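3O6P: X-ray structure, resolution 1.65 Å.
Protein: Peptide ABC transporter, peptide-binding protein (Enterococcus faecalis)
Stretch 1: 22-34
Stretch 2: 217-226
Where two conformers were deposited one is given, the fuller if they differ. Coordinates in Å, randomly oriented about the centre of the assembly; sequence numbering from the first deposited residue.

Stretch 1 22-34: NANLRKAISYSID
Stretch 2 (217-226) MGDMGVVPLF

This is a helix packed alongside a helix end, a turn and a strand of the same chain, held at its N-terminal half by arginine and lysine bonds to backbone carbonyls and farther along by apolar side chains. The axes of helix 23-31 and strand 223-226 run nearly parallel, 12° apart in N-to-C direction, with a closest approach of 9.2 Å. The CA-CA register pairs Ala23 with Asp219 (5.5 Å), Arg26 with Met220 (5.9 Å), Ser30 with Val223 (6.1 Å) and Ile33 with Leu225 (8.3 Å); 475 Å² is buried, both sides summed.

Helix 23-31 has phi/psi near -62/-40 and i to i+4 bonds such as Lys27 N to Ala23 O (3.0 Å). Asn22 (-90/118, chi1 t) caps it, OD1 accepting from Leu25 N at 2.9 Å. After Ser32 (-87/-4), the backbone extends at Ile33 (-111/116). In the other stretch the helix ends at Gly218 (-70/-30); Asp219 (-112/16) leaves helical geometry, Met220, a selenomethionine, adopts left-handed values (42/58), and Gly221 (-71/-24) leads to extended Val222 (-139/155) and Val223 (-111/94).

This turn presents carbonyls to Arg26, whose CA-to-CB bond points toward it with chi1 to chi3 m, t, m and chi4 -91°. Asp219 O accepts from Arg26 NH2 (2.7 Å, 151°) and Arg26 NE (3.1 Å, 137°), a bifurcated arrangement. Arg26 NE also makes a weak bond to Met220 O (3.0 Å, 131°). Both oxygens lie at the guanidinium edge, near its plane, as expected for N-H donors. A salt bridge from Arg26 NH2 to Asp219 OD2 (3.5 Å; Asp219 chi1 p) adds charge pairing. Lys27 starts sideways, but its m, t, t, t chain brings NZ within 3.0 Å of Gly218 O, a weak hydrogen bond at the helix end.

Met220 (t, p, p) marks the change to less polar packing: its CB lies 4.0 Å from Lys27 CG, and its CE reaches 3.6 Å from Ser30 OG. Ser30 (chi1 t) and Val223 (chi1 180°) both point toward the partner stretch, bringing Ser30 CB to 3.9 Å from Val223 CG1. Val223 CG2 lies 4.4 Å from Ile29 CG2 (Ile29 m, t), while Val223 CG1 lies 4.3 Å from Ile33 CD1. Ile33 (m, t) also meets Leu225 (m, t), CD1 to CD2 at 4.1 Å; Leu225 starts sideways and its end comes nearer. Between Val223 and Leu225 (-105/-44), the CA-to-CB bond of Pro224 (-64/139) points away from the helix.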

# COMPACT_ATOMS: atom_id res chain seq x y z
N ASN A 22 -3.78 3.79 -12.99
CA ASN A 22 -4.77 2.80 -13.36
C ASN A 22 -4.97 1.78 -12.23
O ASN A 22 -4.03 1.07 -11.86
CB ASN A 22 -4.34 2.10 -14.66
CG ASN A 22 -5.36 1.08 -15.10
OD1 ASN A 22 -5.41 -0.05 -14.57
ND2 ASN A 22 -6.20 1.46 -16.07
N ALA A 23 -6.18 1.72 -11.69
CA ALA A 23 -6.45 0.85 -10.53
C ALA A 23 -6.26 -0.62 -10.85
O ALA A 23 -5.78 -1.37 -10.01
CB ALA A 23 -7.88 1.11 -10.00
N ASN A 24 -6.58 -1.03 -12.08
CA ASN A 24 -6.34 -2.43 -12.45
C ASN A 24 -4.86 -2.82 -12.45
O ASN A 24 -4.52 -3.95 -12.07
CB ASN A 24 -6.99 -2.77 -13.78
CG ASN A 24 -8.51 -2.84 -13.64
OD1 ASN A 24 -9.02 -3.41 -12.66
ND2 ASN A 24 -9.23 -2.26 -14.59
N LEU A 25 -3.98 -1.91 -12.86
CA LEU A 25 -2.54 -2.18 -12.74
C LEU A 25 -2.10 -2.29 -11.29
O LEU A 25 -1.34 -3.21 -10.94
CB LEU A 25 -1.68 -1.15 -13.50
CG LEU A 25 -0.16 -1.26 -13.30
CD1 LEU A 25 0.37 -2.65 -13.74
CD2 LEU A 25 0.58 -0.12 -14.03
N ARG A 26 -2.56 -1.37 -10.45
CA ARG A 26 -2.19 -1.46 -9.05
C ARG A 26 -2.65 -2.80 -8.41
O ARG A 26 -1.89 -3.44 -7.67
CB ARG A 26 -2.73 -0.27 -8.28
CG ARG A 26 -2.26 1.08 -8.83
CD ARG A 26 -2.55 2.20 -7.80
NE ARG A 26 -3.99 2.38 -7.53
CZ ARG A 26 -4.81 3.21 -8.18
NH1 ARG A 26 -4.38 3.96 -9.21
NH2 ARG A 26 -6.09 3.26 -7.80
N LYS A 27 -3.85 -3.22 -8.75
CA LYS A 27 -4.36 -4.51 -8.31
C LYS A 27 -3.56 -5.68 -8.91
O LYS A 27 -3.30 -6.65 -8.19
CB LYS A 27 -5.86 -4.63 -8.64
CG LYS A 27 -6.71 -3.66 -7.79
CD LYS A 27 -8.11 -3.57 -8.32
CE LYS A 27 -8.76 -2.40 -7.59
NZ LYS A 27 -10.20 -2.30 -7.96
N ALA A 28 -3.18 -5.61 -10.20
CA ALA A 28 -2.41 -6.71 -10.81
C ALA A 28 -1.10 -6.89 -10.04
O ALA A 28 -0.67 -8.02 -9.74
CB ALA A 28 -2.15 -6.42 -12.29
N ILE A 29 -0.49 -5.76 -9.67
CA ILE A 29 0.77 -5.78 -8.90
C ILE A 29 0.51 -6.47 -7.55
O ILE A 29 1.24 -7.42 -7.18
CB ILE A 29 1.32 -4.35 -8.75
CG1 ILE A 29 1.92 -3.91 -10.10
CG2 ILE A 29 2.38 -4.29 -7.65
CD1 ILE A 29 2.24 -2.39 -10.19
N SER A 30 -0.53 -6.03 -6.83
CA SER A 30 -0.82 -6.65 -5.55
C SER A 30 -1.14 -8.15 -5.65
O SER A 30 -0.66 -8.97 -4.84
CB SER A 30 -1.91 -5.89 -4.80
OG SER A 30 -2.17 -6.48 -3.53
N TYR A 31 -1.92 -8.53 -6.66
CA TYR A 31 -2.27 -9.93 -6.85
C TYR A 31 -1.07 -10.83 -7.13
O TYR A 31 -1.15 -12.06 -6.94
CB TYR A 31 -3.21 -10.06 -8.06
CG TYR A 31 -4.67 -9.77 -7.83
CD1 TYR A 31 -5.38 -10.44 -6.83
CD2 TYR A 31 -5.37 -8.92 -8.69
CE1 TYR A 31 -6.76 -10.21 -6.66
CE2 TYR A 31 -6.75 -8.69 -8.55
CZ TYR A 31 -7.43 -9.32 -7.53
OH TYR A 31 -8.78 -9.09 -7.39
N SER A 32 0.02 -10.24 -7.59
CA SER A 32 1.16 -11.05 -8.01
C SER A 32 2.12 -11.39 -6.87
O SER A 32 3.10 -12.11 -7.11
CB SER A 32 1.94 -10.33 -9.10
OG SER A 32 2.71 -9.30 -8.52
N ILE A 33 1.88 -10.88 -5.66
CA ILE A 33 2.84 -11.05 -4.56
C ILE A 33 2.28 -11.99 -3.49
O ILE A 33 1.27 -11.68 -2.85
CB ILE A 33 3.23 -9.68 -3.94
CG1 ILE A 33 3.73 -8.68 -5.01
CG2 ILE A 33 4.22 -9.86 -2.76
CD1 ILE A 33 3.69 -7.24 -4.51
N ASP A 34 2.94 -13.12 -3.32
CA ASP A 34 2.54 -14.12 -2.32
C ASP A 34 3.04 -13.64 -0.97
O ASP A 34 4.18 -13.90 -0.60
CB ASP A 34 3.14 -15.47 -2.71
CG ASP A 34 2.69 -16.62 -1.82
OD1 ASP A 34 2.06 -16.39 -0.76
OD2 ASP A 34 3.00 -17.79 -2.20
N MSE A 217 -8.04 0.40 0.05
CA MSE A 217 -7.82 -1.01 -0.31
C MSE A 217 -8.63 -1.41 -1.52
O MSE A 217 -8.20 -2.26 -2.32
CB MSE A 217 -8.10 -1.91 0.89
CG MSE A 217 -7.01 -1.74 1.95
SE MSE A 217 -5.22 -2.29 1.40
CE MSE A 217 -4.52 -0.57 0.82
N GLY A 218 -9.79 -0.76 -1.69
CA GLY A 218 -10.68 -1.08 -2.82
C GLY A 218 -10.13 -0.65 -4.17
O GLY A 218 -10.43 -1.28 -5.18
N ASP A 219 -9.34 0.42 -4.20
CA ASP A 219 -8.67 0.81 -5.45
C ASP A 219 -7.15 0.63 -5.35
O ASP A 219 -6.42 1.13 -6.17
CB ASP A 219 -9.10 2.20 -6.02
CG ASP A 219 -8.54 3.37 -5.25
OD1 ASP A 219 -8.01 3.15 -4.13
OD2 ASP A 219 -8.62 4.52 -5.76
N MSE A 220 -6.71 -0.12 -4.33
CA MSE A 220 -5.29 -0.43 -4.08
C MSE A 220 -4.38 0.77 -4.28
O MSE A 220 -3.41 0.73 -5.05
CB MSE A 220 -4.82 -1.67 -4.89
CG MSE A 220 -3.55 -2.31 -4.36
SE MSE A 220 -3.77 -3.08 -2.60
CE MSE A 220 -5.13 -4.42 -2.98
N GLY A 221 -4.65 1.83 -3.53
CA GLY A 221 -3.92 3.09 -3.73
C GLY A 221 -2.48 3.01 -3.27
O GLY A 221 -1.62 3.81 -3.74
N VAL A 222 -2.21 2.08 -2.35
CA VAL A 222 -0.88 1.71 -1.90
C VAL A 222 -0.90 0.18 -1.75
O VAL A 222 -1.98 -0.39 -1.57
CB VAL A 222 -0.53 2.42 -0.55
CG1 VAL A 222 -1.51 2.01 0.56
CG2 VAL A 222 0.91 2.15 -0.14
N VAL A 223 0.25 -0.49 -1.85
CA VAL A 223 0.30 -1.96 -1.87
C VAL A 223 0.95 -2.45 -0.56
O VAL A 223 2.18 -2.49 -0.47
CB VAL A 223 1.06 -2.52 -3.12
CG1 VAL A 223 1.09 -4.08 -3.08
CG2 VAL A 223 0.40 -2.04 -4.42
N PRO A 224 0.14 -2.76 0.47
CA PRO A 224 0.74 -3.28 1.73
C PRO A 224 1.43 -4.61 1.50
O PRO A 224 0.93 -5.43 0.73
CB PRO A 224 -0.48 -3.43 2.67
CG PRO A 224 -1.52 -2.47 2.09
CD PRO A 224 -1.34 -2.64 0.58
N LEU A 225 2.60 -4.77 2.12
CA LEU A 225 3.40 -5.97 1.95
C LEU A 225 3.33 -6.89 3.17
O LEU A 225 3.18 -8.11 3.03
CB LEU A 225 4.85 -5.60 1.63
CG LEU A 225 5.05 -4.80 0.34
CD1 LEU A 225 6.54 -4.46 0.24
CD2 LEU A 225 4.58 -5.64 -0.87
N PHE A 226 3.44 -6.32 4.37
CA PHE A 226 3.33 -7.11 5.59
C PHE A 226 3.13 -6.19 6.79
O PHE A 226 3.30 -4.97 6.68
CB PHE A 226 4.58 -8.01 5.80
CG PHE A 226 5.90 -7.26 5.90
CD1 PHE A 226 6.34 -6.74 7.12
CD2 PHE A 226 6.74 -7.11 4.78
CE1 PHE A 226 7.58 -6.05 7.25
CE2 PHE A 226 7.98 -6.43 4.87
CZ PHE A 226 8.40 -5.89 6.12